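Aldolase (Klebsiella pneumoniae, PDB 6VOQ) is a zinc-binding member of the class II aldolase and adducin family with an alpha/beta fold of the AraD-like clan. Local coordinates at residues 129-134 with 157-162; 22-27 with 93-98; 9-14 with 168-173. All coordinates share one frame; numbering follows the deposited sequence.

Contact 1 (129-134 with 157-162). With ZN (zinc ion), chain B.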
ATOM      1  N   VAL A 129       6.952  25.440  -2.263  1.00 34.14           N
ATOM      2  CA  VAL A 129       7.745  24.609  -1.368  1.00 30.26           C
ATOM      3  C   VAL A 129       9.229  24.801  -1.664  1.00 30.09           C
ATOM      4  O   VAL A 129       9.733  24.286  -2.670  1.00 29.50           O
ATOM      5  CB  VAL A 129       7.342  23.132  -1.486  1.00 27.83           C
ATOM      6  CG1 VAL A 129       8.143  22.306  -0.503  1.00 22.42           C
ATOM      7  CG2 VAL A 129       5.827  22.965  -1.236  1.00 23.03           C
ATOM      8  N   PRO A 130       9.965  25.520  -0.819  1.00 29.27           N
ATOM      9  CA  PRO A 130      11.406  25.679  -1.029  1.00 26.62           C
ATOM     10  C   PRO A 130      12.181  24.419  -0.656  1.00 29.01           C
ATOM     11  O   PRO A 130      11.675  23.496  -0.014  1.00 29.72           O
ATOM     12  CB  PRO A 130      11.769  26.839  -0.100  1.00 27.18           C
ATOM     13  CG  PRO A 130      10.784  26.726   1.009  1.00 33.02           C
ATOM     14  CD  PRO A 130       9.502  26.235   0.383  1.00 30.69           C
ATOM     15  N   VAL A 131      13.441  24.399  -1.070  1.00 25.36           N
ATOM     16  CA  VAL A 131      14.314  23.256  -0.853  1.00 27.52           C
ATOM     17  C   VAL A 131      15.486  23.711  -0.004  1.00 31.78           C
ATOM     18  O   VAL A 131      16.129  24.719  -0.312  1.00 36.95           O
ATOM     19  CB  VAL A 131      14.796  22.647  -2.178  1.00 32.47           C
ATOM     20  CG1 VAL A 131      15.733  21.483  -1.907  1.00 24.94           C
ATOM     21  CG2 VAL A 131      13.591  22.195  -3.010  1.00 29.67           C
ATOM     22  N   VAL A 132      15.741  22.983   1.076  1.00 32.77           N
ATOM     23  CA  VAL A 132      16.895  23.241   1.925  1.00 31.81           C
ATOM     24  C   VAL A 132      17.998  22.306   1.455  1.00 32.13           C
ATOM     25  O   VAL A 132      17.730  21.117   1.237  1.00 31.28           O
ATOM     26  CB  VAL A 132      16.568  23.026   3.409  1.00 30.04           C
ATOM     27  CG1 VAL A 132      17.844  23.109   4.234  1.00 32.46           C
ATOM     28  CG2 VAL A 132      15.519  24.036   3.872  1.00 30.26           C
ATOM     29  N   PRO A 133      19.220  22.796   1.249  1.00 27.14           N
ATOM     30  CA  PRO A 133      20.316  21.903   0.868  1.00 25.91           C
ATOM     31  C   PRO A 133      20.508  20.788   1.884  1.00 28.36           C
ATOM     32  O   PRO A 133      20.076  20.872   3.039  1.00 30.39           O
ATOM     33  CB  PRO A 133      21.533  22.833   0.816  1.00 27.91           C
ATOM     34  CG  PRO A 133      20.964  24.181   0.559  1.00 28.04           C
ATOM     35  CD  PRO A 133      19.639  24.207   1.266  1.00 32.51           C
ATOM     36  N   TYR A 134      21.130  19.706   1.422  1.00 33.50           N
ATOM     37  CA  TYR A 134      21.438  18.608   2.321  1.00 30.19           C
ATOM     38  C   TYR A 134      22.567  19.009   3.257  1.00 34.81           C
ATOM     39  O   TYR A 134      23.569  19.598   2.833  1.00 33.50           O
ATOM     40  CB  TYR A 134      21.848  17.346   1.567  1.00 32.57           C
ATOM     41  CG  TYR A 134      22.437  16.343   2.527  1.00 34.14           C
ATOM     42  CD1 TYR A 134      21.613  15.602   3.367  1.00 37.72           C
ATOM     43  CD2 TYR A 134      23.815  16.193   2.661  1.00 29.14           C
ATOM     44  CE1 TYR A 134      22.136  14.711   4.286  1.00 26.22           C
ATOM     45  CE2 TYR A 134      24.351  15.309   3.588  1.00 30.25           C
ATOM     46  CZ  TYR A 134      23.498  14.561   4.391  1.00 35.07           C
ATOM     47  OH  TYR A 134      24.004  13.672   5.313  1.00 30.77           O
ATOM     48  N   LEU A 157      11.157  21.376   1.858  1.00 24.80           N
ATOM     49  CA  LEU A 157      11.724  20.089   1.479  1.00 26.99           C
ATOM     50  C   LEU A 157      13.204  20.118   1.826  1.00 29.01           C
ATOM     51  O   LEU A 157      13.970  20.887   1.232  1.00 28.61           O
ATOM     52  CB  LEU A 157      11.490  19.794   0.003  1.00 22.36           C
ATOM     53  CG  LEU A 157      11.801  18.384  -0.500  1.00 29.22           C
ATOM     54  CD1 LEU A 157      11.033  17.339   0.275  1.00 26.01           C
ATOM     55  CD2 LEU A 157      11.477  18.269  -1.974  1.00 24.88           C
ATOM     56  N   LEU A 158      13.590  19.302   2.810  1.00 20.90           N
ATOM     57  CA  LEU A 158      14.994  19.102   3.150  1.00 27.38           C
ATOM     58  C   LEU A 158      15.600  18.116   2.162  1.00 27.85           C
ATOM     59  O   LEU A 158      15.184  16.955   2.105  1.00 33.59           O
ATOM     60  CB  LEU A 158      15.138  18.575   4.575  1.00 29.09           C
ATOM     61  CG  LEU A 158      14.434  19.312   5.704  1.00 27.93           C
ATOM     62  CD1 LEU A 158      14.824  18.654   7.014  1.00 30.32           C
ATOM     63  CD2 LEU A 158      14.805  20.775   5.724  1.00 24.79           C
ATOM     64  N   ALA A 159      16.555  18.585   1.366  1.00 32.37           N
ATOM     65  CA  ALA A 159      17.152  17.742   0.341  1.00 32.06           C
ATOM     66  C   ALA A 159      17.747  16.487   0.968  1.00 22.90           C
ATOM     67  O   ALA A 159      18.274  16.527   2.081  1.00 24.65           O
ATOM     68  CB  ALA A 159      18.221  18.525  -0.417  1.00 23.44           C
ATOM     69  N   ASN A 160      17.639  15.365   0.252  1.00 23.00           N
ATOM     70  CA  ASN A 160      18.159  14.074   0.714  1.00 28.95           C
ATOM     71  C   ASN A 160      17.647  13.727   2.109  1.00 27.75           C
ATOM     72  O   ASN A 160      18.382  13.213   2.953  1.00 26.93           O
ATOM     73  CB  ASN A 160      19.685  14.047   0.701  1.00 24.15           C
ATOM     74  CG  ASN A 160      20.261  14.349  -0.646  1.00 31.12           C
ATOM     75  OD1 ASN A 160      20.638  15.488  -0.937  1.00 34.70           O
ATOM     76  ND2 ASN A 160      20.342  13.331  -1.488  1.00 25.29           N
ATOM     77  N   HIS A 161      16.376  14.010   2.358  1.00 22.74           N
ATOM     78  CA  HIS A 161      15.870  13.880   3.712  1.00 22.75           C
ATOM     79  C   HIS A 161      14.364  13.676   3.729  1.00 26.49           C
ATOM     80  O   HIS A 161      13.895  12.548   3.912  1.00 24.18           O
ATOM     81  CB  HIS A 161      16.252  15.112   4.520  1.00 22.37           C
ATOM     82  CG  HIS A 161      15.993  14.974   5.986  1.00 32.07           C
ATOM     83  ND1 HIS A 161      16.583  15.792   6.923  1.00 35.01           N
ATOM     84  CD2 HIS A 161      15.214  14.111   6.677  1.00 28.56           C
ATOM     85  CE1 HIS A 161      16.174  15.442   8.128  1.00 32.23           C
ATOM     86  NE2 HIS A 161      15.344  14.423   8.006  1.00 38.68           N
ATOM     87  N   GLY A 162      13.599  14.760   3.556  1.00 24.19           N
ATOM     88  CA  GLY A 162      12.157  14.685   3.576  1.00 28.65           C
ATOM     89  C   GLY A 162      11.463  16.003   3.887  1.00 30.41           C
ATOM     90  O   GLY A 162      12.108  17.041   4.094  1.00 27.16           O
TER
HETATM   91 ZN    ZN B 301      14.121  13.468   9.491  1.00 44.91          ZN
HETATM   92  O   HOH W   1      18.630  18.527   4.129  1.00 22.44           O
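V129 meets L157 with its CG1 methyl. CG1 lies anti to the backbone N (chi1 -178°) and comes to 3.9 Å from L157 N. P130 O then accepts a nearly straight bond from that same L157 N, at 2.9 Å. The L157 amide is thus held by the carbonyl and flanked by the methyl. V131 turns CG1 along the sheet face it shares with L157, and this methyl reaches A159 CB at 4.1 Å. Its CA-H also points at L157 O. V132 uses L157 O more strongly, with its N donating at 2.7 Å.

This is parallel pairing, V131 with L157 and V132 with L158. It joins the two ends of a beta-alpha-beta unit made of strand 131-132, helix 140-149 and strand 155-158. Strand 131-132 is the outermost strand on this side of the sheet within the chain. On the face of V132 and L158 the two side chains lie side by side and point the same way, with L158 CD2 3.7 Å from V132 CB. Helix 140-149 packs on V132 through A145, L146 and L149.

V132 O takes A159 N at 2.8 Å and closes the ladder. Beyond the strands a water donates to both P133 O and A159 O and links the two loops. Y134 brings its CB to 3.3 Å from N160 OD1. Its ring has A159 O at the edge, in plane, and stands 84° from the N160 amide. N160 ND2 is hydrogen-bonded to R196 O and F118 O of the second subunit. Next in the chain, H161 and G162 both face L158 in a classic beta bulge, and H161 NE2 binds the zinc ion at 2.1 Å.

Contact 2 (22-27 with 93-98); sequences GYATGS and VHLHSH. With ZN (zinc ion), chain B.
The Y23 ring meets S97 at its edge, where S97 CB lies near the ring plane and 4.5 Å from Y23 CD2. On the metal side, the H96 ring has H94 CE1 at its edge, in plane, and stacks with Y121 of the second subunit. F78 packs edge-to-face with H94. Both histidines bind the zinc ion through NE2, each at 2.2 Å, and E75 and H161 complete the site.

L95, between the two ligands, carries the apolar contact. Its CG sits anti to the carbonyl carbon (chi1 -63°), and the two methyls of its fork meet successive residues of the 22-27 loop. CD1 touches Y23 CB at 3.9 Å, and CD2 touches A24 CB at the same distance.

Polar links pass through water. One water donates to Y23 O at 3.1 Å and accepts from H96 N at 2.8 Å. A second donates to G22 O and accepts from H98 N, at the first turn of helix 98-104. S97 is the N-cap residue of that helix, but its OG makes no capping bond and is hydrogen-bonded to E181 instead.

No direct hydrogen bond joins the segments. The loop meets the L95 side chain by apolar packing and the H96 and H98 amides through waters. Behind the metal bond, H94 ND1 is hydrogen-bonded to P163 O, which would hold the ring's rotation.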
ATOM      1  N   GLY A  22       1.513   4.020   6.226  1.00 47.70           N
ATOM      2  CA  GLY A  22       2.745   3.964   5.471  1.00 40.94           C
ATOM      3  C   GLY A  22       3.483   5.275   5.325  1.00 40.10           C
ATOM      4  O   GLY A  22       4.582   5.282   4.760  1.00 44.88           O
ATOM      5  N   TYR A  23       2.914   6.383   5.811  1.00 36.82           N
ATOM      6  CA  TYR A  23       3.594   7.673   5.746  1.00 34.65           C
ATOM      7  C   TYR A  23       4.838   7.701   6.622  1.00 34.62           C
ATOM      8  O   TYR A  23       5.781   8.442   6.328  1.00 42.90           O
ATOM      9  CB  TYR A  23       2.645   8.792   6.165  1.00 35.41           C
ATOM     10  CG  TYR A  23       1.515   9.015   5.211  1.00 40.07           C
ATOM     11  CD1 TYR A  23       0.297   8.357   5.382  1.00 45.61           C
ATOM     12  CD2 TYR A  23       1.657   9.883   4.131  1.00 40.00           C
ATOM     13  CE1 TYR A  23      -0.751   8.553   4.505  1.00 47.97           C
ATOM     14  CE2 TYR A  23       0.619  10.080   3.241  1.00 45.69           C
ATOM     15  CZ  TYR A  23      -0.587   9.413   3.434  1.00 48.09           C
ATOM     16  OH  TYR A  23      -1.631   9.607   2.559  1.00 50.24           O
ATOM     17  N   ALA A  24       4.853   6.931   7.708  1.00 36.90           N
ATOM     18  CA  ALA A  24       6.028   6.812   8.561  1.00 48.42           C
ATOM     19  C   ALA A  24       6.392   5.346   8.712  1.00 54.58           C
ATOM     20  O   ALA A  24       5.515   4.493   8.889  1.00 55.58           O
ATOM     21  CB  ALA A  24       5.810   7.433   9.946  1.00 40.35           C
ATOM     22  N   THR A  25       7.689   5.060   8.632  1.00 58.37           N
ATOM     23  CA  THR A  25       8.205   3.712   8.810  1.00 64.38           C
ATOM     24  C   THR A  25       9.309   3.729   9.854  1.00 64.43           C
ATOM     25  O   THR A  25      10.127   4.649   9.887  1.00 64.20           O
ATOM     26  CB  THR A  25       8.764   3.138   7.507  1.00 68.82           C
ATOM     27  OG1 THR A  25      10.033   3.744   7.236  1.00 73.13           O
ATOM     28  CG2 THR A  25       7.812   3.392   6.341  1.00 65.84           C
ATOM     29  N   GLY A  26       9.323   2.709  10.703  1.00 71.77           N
ATOM     30  CA  GLY A  26      10.432   2.547  11.630  1.00 74.20           C
ATOM     31  C   GLY A  26      10.497   3.678  12.633  1.00 66.66           C
ATOM     32  O   GLY A  26       9.490   4.072  13.230  1.00 56.09           O
ATOM     33  N   SER A  27      11.700   4.212  12.820  1.00 70.98           N
ATOM     34  CA  SER A  27      11.964   5.275  13.778  1.00 70.14           C
ATOM     35  C   SER A  27      11.848   6.672  13.174  1.00 62.84           C
ATOM     36  O   SER A  27      12.157   7.650  13.860  1.00 70.08           O
ATOM     37  CB  SER A  27      13.361   5.089  14.380  1.00 74.36           C
ATOM     38  OG  SER A  27      14.371   5.540  13.485  1.00 72.79           O
ATOM     39  N   VAL A  93       4.537  18.788  11.022  1.00 29.05           N
ATOM     40  CA  VAL A  93       4.643  17.370  10.728  1.00 23.34           C
ATOM     41  C   VAL A  93       5.922  17.184   9.933  1.00 23.60           C
ATOM     42  O   VAL A  93       6.106  17.807   8.883  1.00 29.86           O
ATOM     43  CB  VAL A  93       3.417  16.862   9.954  1.00 26.17           C
ATOM     44  CG1 VAL A  93       3.696  15.505   9.290  1.00 23.86           C
ATOM     45  CG2 VAL A  93       2.229  16.771  10.884  1.00 31.05           C
ATOM     46  N   HIS A  94       6.829  16.375  10.455  1.00 26.02           N
ATOM     47  CA  HIS A  94       8.028  16.004   9.726  1.00 23.56           C
ATOM     48  C   HIS A  94       8.007  14.503   9.493  1.00 30.90           C
ATOM     49  O   HIS A  94       7.897  13.724  10.444  1.00 37.15           O
ATOM     50  CB  HIS A  94       9.293  16.397  10.471  1.00 24.41           C
ATOM     51  CG  HIS A  94      10.529  15.824   9.856  1.00 34.74           C
ATOM     52  ND1 HIS A  94      10.880  16.061   8.543  1.00 35.59           N
ATOM     53  CD2 HIS A  94      11.474  14.996  10.356  1.00 33.38           C
ATOM     54  CE1 HIS A  94      12.003  15.422   8.270  1.00 30.54           C
ATOM     55  NE2 HIS A  94      12.384  14.768   9.352  1.00 39.68           N
ATOM     56  N   LEU A  95       8.102  14.105   8.234  1.00 29.68           N
ATOM     57  CA  LEU A  95       8.102  12.703   7.860  1.00 30.88           C
ATOM     58  C   LEU A  95       9.184  12.464   6.825  1.00 36.48           C
ATOM     59  O   LEU A  95       9.660  13.392   6.171  1.00 39.37           O
ATOM     60  CB  LEU A  95       6.756  12.272   7.272  1.00 25.95           C
ATOM     61  CG  LEU A  95       5.533  12.354   8.156  1.00 29.22           C
ATOM     62  CD1 LEU A  95       4.339  12.166   7.265  1.00 32.07           C
ATOM     63  CD2 LEU A  95       5.598  11.283   9.228  1.00 25.75           C
ATOM     64  N   HIS A  96       9.576  11.204   6.685  1.00 33.22           N
ATOM     65  CA  HIS A  96      10.329  10.769   5.516  1.00 24.58           C
ATOM     66  C   HIS A  96       9.409  10.075   4.532  1.00 27.68           C
ATOM     67  O   HIS A  96       9.718   8.977   4.054  1.00 31.45           O
ATOM     68  CB  HIS A  96      11.488   9.861   5.919  1.00 22.93           C
ATOM     69  CG  HIS A  96      12.415  10.473   6.921  1.00 35.49           C
ATOM     70  ND1 HIS A  96      13.497   9.797   7.441  1.00 36.69           N
ATOM     71  CD2 HIS A  96      12.422  11.695   7.500  1.00 30.78           C
ATOM     72  CE1 HIS A  96      14.126  10.573   8.305  1.00 30.12           C
ATOM     73  NE2 HIS A  96      13.493  11.730   8.359  1.00 37.89           N
ATOM     74  N   SER A  97       8.252  10.680   4.249  1.00 24.42           N
ATOM     75  CA  SER A  97       7.273  10.027   3.389  1.00 23.46           C
ATOM     76  C   SER A  97       7.882   9.811   2.009  1.00 28.56           C
ATOM     77  O   SER A  97       8.695  10.614   1.536  1.00 26.51           O
ATOM     78  CB  SER A  97       5.971  10.840   3.322  1.00 22.18           C
ATOM     79  OG  SER A  97       6.167  12.172   2.859  1.00 29.73           O
ATOM     80  N   HIS A  98       7.514   8.693   1.380  1.00 23.71           N
ATOM     81  CA  HIS A  98       8.372   8.101   0.360  1.00 21.90           C
ATOM     82  C   HIS A  98       8.603   9.052  -0.814  1.00 23.43           C
ATOM     83  O   HIS A  98       9.748   9.343  -1.183  1.00 22.53           O
ATOM     84  CB  HIS A  98       7.787   6.784  -0.135  1.00 22.60           C
ATOM     85  CG  HIS A  98       8.599   6.172  -1.225  1.00 26.20           C
ATOM     86  ND1 HIS A  98       9.809   5.552  -0.990  1.00 23.58           N
ATOM     87  CD2 HIS A  98       8.431   6.178  -2.570  1.00 29.46           C
ATOM     88  CE1 HIS A  98      10.323   5.152  -2.140  1.00 36.69           C
ATOM     89  NE2 HIS A  98       9.509   5.523  -3.114  1.00 35.10           N
TER
HETATM   90 ZN    ZN B 301      14.121  13.468   9.491  1.00 44.91          ZN
HETATM   91  O   HOH W   2       5.224   7.304   2.697  1.00 62.23           O
HETATM   92  O   HOH W   3       8.605   8.705   7.484  1.00 41.04           O
HETATM   93  O   HOH W   4       9.888   6.371   6.365  1.00 43.33           O

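Contact 3 (9-14 with 168-173); sequences EEMVQI and SSLREA
L170 and M11 meet where helix 4-20 packs against the first turn of helix 170-190. Both helices also touch the central sheet: M11, I14 and L170 reach strand 30-34, and L170 reaches strand 91-94.

With CG anti to the backbone N, L170 sends CD2 to 3.6 Å from M11 CA, so it packs on the helix backbone itself. The M11 chain is extended up to its sulfur and bends at chi3 (-67°). That bend brings CE back to 3.9 Å from L170 CD2. I14 slides past L170 in the opposite direction, and its CD1 rests 3.7 Å from L170 CG.

The R171 chain also bends at chi3 (-65°), which swings its guanidinium toward helix 4-20. I14 lies over one face of the group, toward the rim, with CG1 3.7 Å from R171 NH2. E10 approaches obliquely, its carboxylate plane turned 87° from the guanidinium. The E10 OE1 to R171 NE salt bridge is long, at 3.8 Å. The attraction is thus probably loose. A water that donates to E10 OE1 and accepts from R171 N, at 2.9 Å, gives a second polar link.

S169 is the N-cap of helix 170-190. Its OG accepts from E172 N at 3.1 Å.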
ATOM      1  N   GLU A   9      -3.614  13.623  23.059  1.00 41.22           N
ATOM      2  CA  GLU A   9      -4.416  12.587  22.434  1.00 45.68           C
ATOM      3  C   GLU A   9      -4.347  12.647  20.908  1.00 43.05           C
ATOM      4  O   GLU A   9      -4.086  11.622  20.259  1.00 34.93           O
ATOM      5  CB  GLU A   9      -5.856  12.743  22.935  1.00 62.16           C
ATOM      6  CG  GLU A   9      -6.834  11.637  22.594  1.00 85.21           C
ATOM      7  CD  GLU A   9      -6.262  10.230  22.689  1.00102.10           C
ATOM      8  OE1 GLU A   9      -6.797   9.360  21.970  1.00107.39           O
ATOM      9  OE2 GLU A   9      -5.334   9.965  23.492  1.00108.91           O
ATOM     10  N   GLU A  10      -4.574  13.834  20.335  1.00 35.96           N
ATOM     11  CA  GLU A  10      -4.509  14.020  18.890  1.00 37.86           C
ATOM     12  C   GLU A  10      -3.151  13.613  18.334  1.00 40.32           C
ATOM     13  O   GLU A  10      -3.069  13.028  17.248  1.00 43.77           O
ATOM     14  CB  GLU A  10      -4.809  15.482  18.550  1.00 37.07           C
ATOM     15  CG  GLU A  10      -4.733  15.811  17.078  1.00 45.19           C
ATOM     16  CD  GLU A  10      -6.112  15.923  16.465  1.00 55.58           C
ATOM     17  OE1 GLU A  10      -6.360  16.892  15.710  1.00 55.24           O
ATOM     18  OE2 GLU A  10      -6.949  15.036  16.755  1.00 64.96           O
ATOM     19  N   MET A  11      -2.073  13.930  19.056  1.00 32.84           N
ATOM     20  CA  MET A  11      -0.742  13.603  18.565  1.00 29.44           C
ATOM     21  C   MET A  11      -0.540  12.098  18.483  1.00 26.70           C
ATOM     22  O   MET A  11      -0.017  11.597  17.486  1.00 31.52           O
ATOM     23  CB  MET A  11       0.319  14.241  19.456  1.00 29.27           C
ATOM     24  CG  MET A  11       1.738  13.919  19.042  1.00 29.83           C
ATOM     25  SD  MET A  11       2.924  15.125  19.655  1.00 36.51           S
ATOM     26  CE  MET A  11       2.411  16.550  18.711  1.00 29.75           C
ATOM     27  N   VAL A  12      -0.942  11.364  19.523  1.00 31.41           N
ATOM     28  CA  VAL A  12      -0.856   9.904  19.491  1.00 32.32           C
ATOM     29  C   VAL A  12      -1.687   9.334  18.344  1.00 34.30           C
ATOM     30  O   VAL A  12      -1.217   8.479  17.585  1.00 34.34           O
ATOM     31  CB  VAL A  12      -1.296   9.319  20.844  1.00 35.07           C
ATOM     32  CG1 VAL A  12      -1.337   7.783  20.789  1.00 36.77           C
ATOM     33  CG2 VAL A  12      -0.379   9.807  21.955  1.00 31.37           C
ATOM     34  N   GLN A  13      -2.930   9.794  18.199  1.00 30.46           N
ATOM     35  CA  GLN A  13      -3.804   9.258  17.161  1.00 38.68           C
ATOM     36  C   GLN A  13      -3.246   9.559  15.781  1.00 40.90           C
ATOM     37  O   GLN A  13      -3.184   8.681  14.914  1.00 47.71           O
ATOM     38  CB  GLN A  13      -5.212   9.835  17.304  1.00 35.25           C
ATOM     39  CG  GLN A  13      -5.928   9.389  18.550  1.00 49.49           C
ATOM     40  CD  GLN A  13      -7.329   9.971  18.656  1.00 71.96           C
ATOM     41  OE1 GLN A  13      -7.742  10.779  17.825  1.00 82.89           O
ATOM     42  NE2 GLN A  13      -8.065   9.562  19.687  1.00 77.37           N
ATOM     43  N   ILE A  14      -2.829  10.800  15.562  1.00 37.65           N
ATOM     44  CA  ILE A  14      -2.300  11.167  14.261  1.00 35.67           C
ATOM     45  C   ILE A  14      -1.045  10.359  13.946  1.00 38.11           C
ATOM     46  O   ILE A  14      -0.885   9.850  12.830  1.00 44.97           O
ATOM     47  CB  ILE A  14      -2.083  12.690  14.203  1.00 32.23           C
ATOM     48  CG1 ILE A  14      -3.451  13.345  13.946  1.00 33.23           C
ATOM     49  CG2 ILE A  14      -1.093  13.062  13.117  1.00 33.04           C
ATOM     50  CD1 ILE A  14      -3.439  14.819  13.766  1.00 31.75           C
ATOM     51  N   SER A 168      -2.087  25.145  10.864  1.00 34.82           N
ATOM     52  CA  SER A 168      -2.756  25.863  11.943  1.00 37.46           C
ATOM     53  C   SER A 168      -3.202  24.937  13.063  1.00 36.02           C
ATOM     54  O   SER A 168      -3.660  25.423  14.103  1.00 40.60           O
ATOM     55  CB  SER A 168      -3.965  26.628  11.398  1.00 37.64           C
ATOM     56  OG  SER A 168      -4.851  25.759  10.708  1.00 42.89           O
ATOM     57  N   SER A 169      -3.101  23.629  12.854  1.00 34.93           N
ATOM     58  CA  SER A 169      -3.308  22.619  13.878  1.00 33.27           C
ATOM     59  C   SER A 169      -2.534  21.381  13.448  1.00 37.61           C
ATOM     60  O   SER A 169      -1.990  21.329  12.342  1.00 44.64           O
ATOM     61  CB  SER A 169      -4.798  22.323  14.069  1.00 32.78           C
ATOM     62  OG  SER A 169      -5.315  21.592  12.974  1.00 38.82           O
ATOM     63  N   LEU A 170      -2.473  20.374  14.323  1.00 36.13           N
ATOM     64  CA  LEU A 170      -1.802  19.140  13.924  1.00 34.66           C
ATOM     65  C   LEU A 170      -2.564  18.433  12.810  1.00 34.88           C
ATOM     66  O   LEU A 170      -1.951  17.916  11.872  1.00 37.18           O
ATOM     67  CB  LEU A 170      -1.607  18.206  15.113  1.00 30.65           C
ATOM     68  CG  LEU A 170      -0.688  17.006  14.825  1.00 31.11           C
ATOM     69  CD1 LEU A 170       0.669  17.447  14.234  1.00 29.26           C
ATOM     70  CD2 LEU A 170      -0.478  16.162  16.066  1.00 31.89           C
ATOM     71  N   ARG A 171      -3.894  18.408  12.879  1.00 33.09           N
ATOM     72  CA  ARG A 171      -4.636  17.732  11.820  1.00 38.21           C
ATOM     73  C   ARG A 171      -4.503  18.470  10.495  1.00 39.04           C
ATOM     74  O   ARG A 171      -4.438  17.842   9.434  1.00 44.21           O
ATOM     75  CB  ARG A 171      -6.110  17.577  12.197  1.00 43.78           C
ATOM     76  CG  ARG A 171      -6.901  16.785  11.154  1.00 55.24           C
ATOM     77  CD  ARG A 171      -8.121  16.100  11.745  1.00 79.54           C
ATOM     78  NE  ARG A 171      -7.783  15.068  12.724  1.00 90.16           N
ATOM     79  CZ  ARG A 171      -7.311  13.864  12.411  1.00 89.04           C
ATOM     80  NH1 ARG A 171      -7.106  13.536  11.137  1.00 77.32           N
ATOM     81  NH2 ARG A 171      -7.041  12.987  13.372  1.00 92.33           N
ATOM     82  N   GLU A 172      -4.469  19.805  10.529  1.00 36.87           N
ATOM     83  CA  GLU A 172      -4.326  20.562   9.293  1.00 31.70           C
ATOM     84  C   GLU A 172      -2.930  20.388   8.707  1.00 33.99           C
ATOM     85  O   GLU A 172      -2.772  20.270   7.486  1.00 35.94           O
ATOM     86  CB  GLU A 172      -4.637  22.034   9.543  1.00 53.55           C
ATOM     87  CG  GLU A 172      -5.132  22.784   8.310  1.00 71.71           C
ATOM     88  CD  GLU A 172      -4.223  23.949   7.916  1.00 80.80           C
ATOM     89  OE1 GLU A 172      -3.295  24.285   8.684  1.00 77.89           O
ATOM     90  OE2 GLU A 172      -4.439  24.530   6.829  1.00 86.95           O
ATOM     91  N   ALA A 173      -1.907  20.355   9.563  1.00 28.68           N
ATOM     92  CA  ALA A 173      -0.557  20.079   9.084  1.00 30.92           C
ATOM     93  C   ALA A 173      -0.459  18.663   8.529  1.00 31.92           C
ATOM     94  O   ALA A 173       0.229  18.426   7.528  1.00 34.27           O
ATOM     95  CB  ALA A 173       0.456  20.301  10.210  1.00 23.37           C
TER
HETATM   96  O   HOH W   5      -5.162  19.038  15.439  1.00 43.65           O

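Contacts 1 and 2 meet at the zinc ion. H161 of 157-162 and H94 and H96 of 93-98 supply three of its four protein ligands, and E75 supplies the fourth. H161 NE2 lies 3.3 Å from both H94 NE2 and H96 NE2. The centres of these contacts are 15 Å apart, and both reach the second subunit. Contact 3 is away from the metal but touches contact 2 on the sheet: V93 CG2 packs 3.8 Å from L170 CD1. Thus V93, next to ligand H94, lies under helix 170-190. Contacts 1 and 3 do not touch. They lie on opposite sides of the chain's centre, and their nearest atoms are about 11 Å apart.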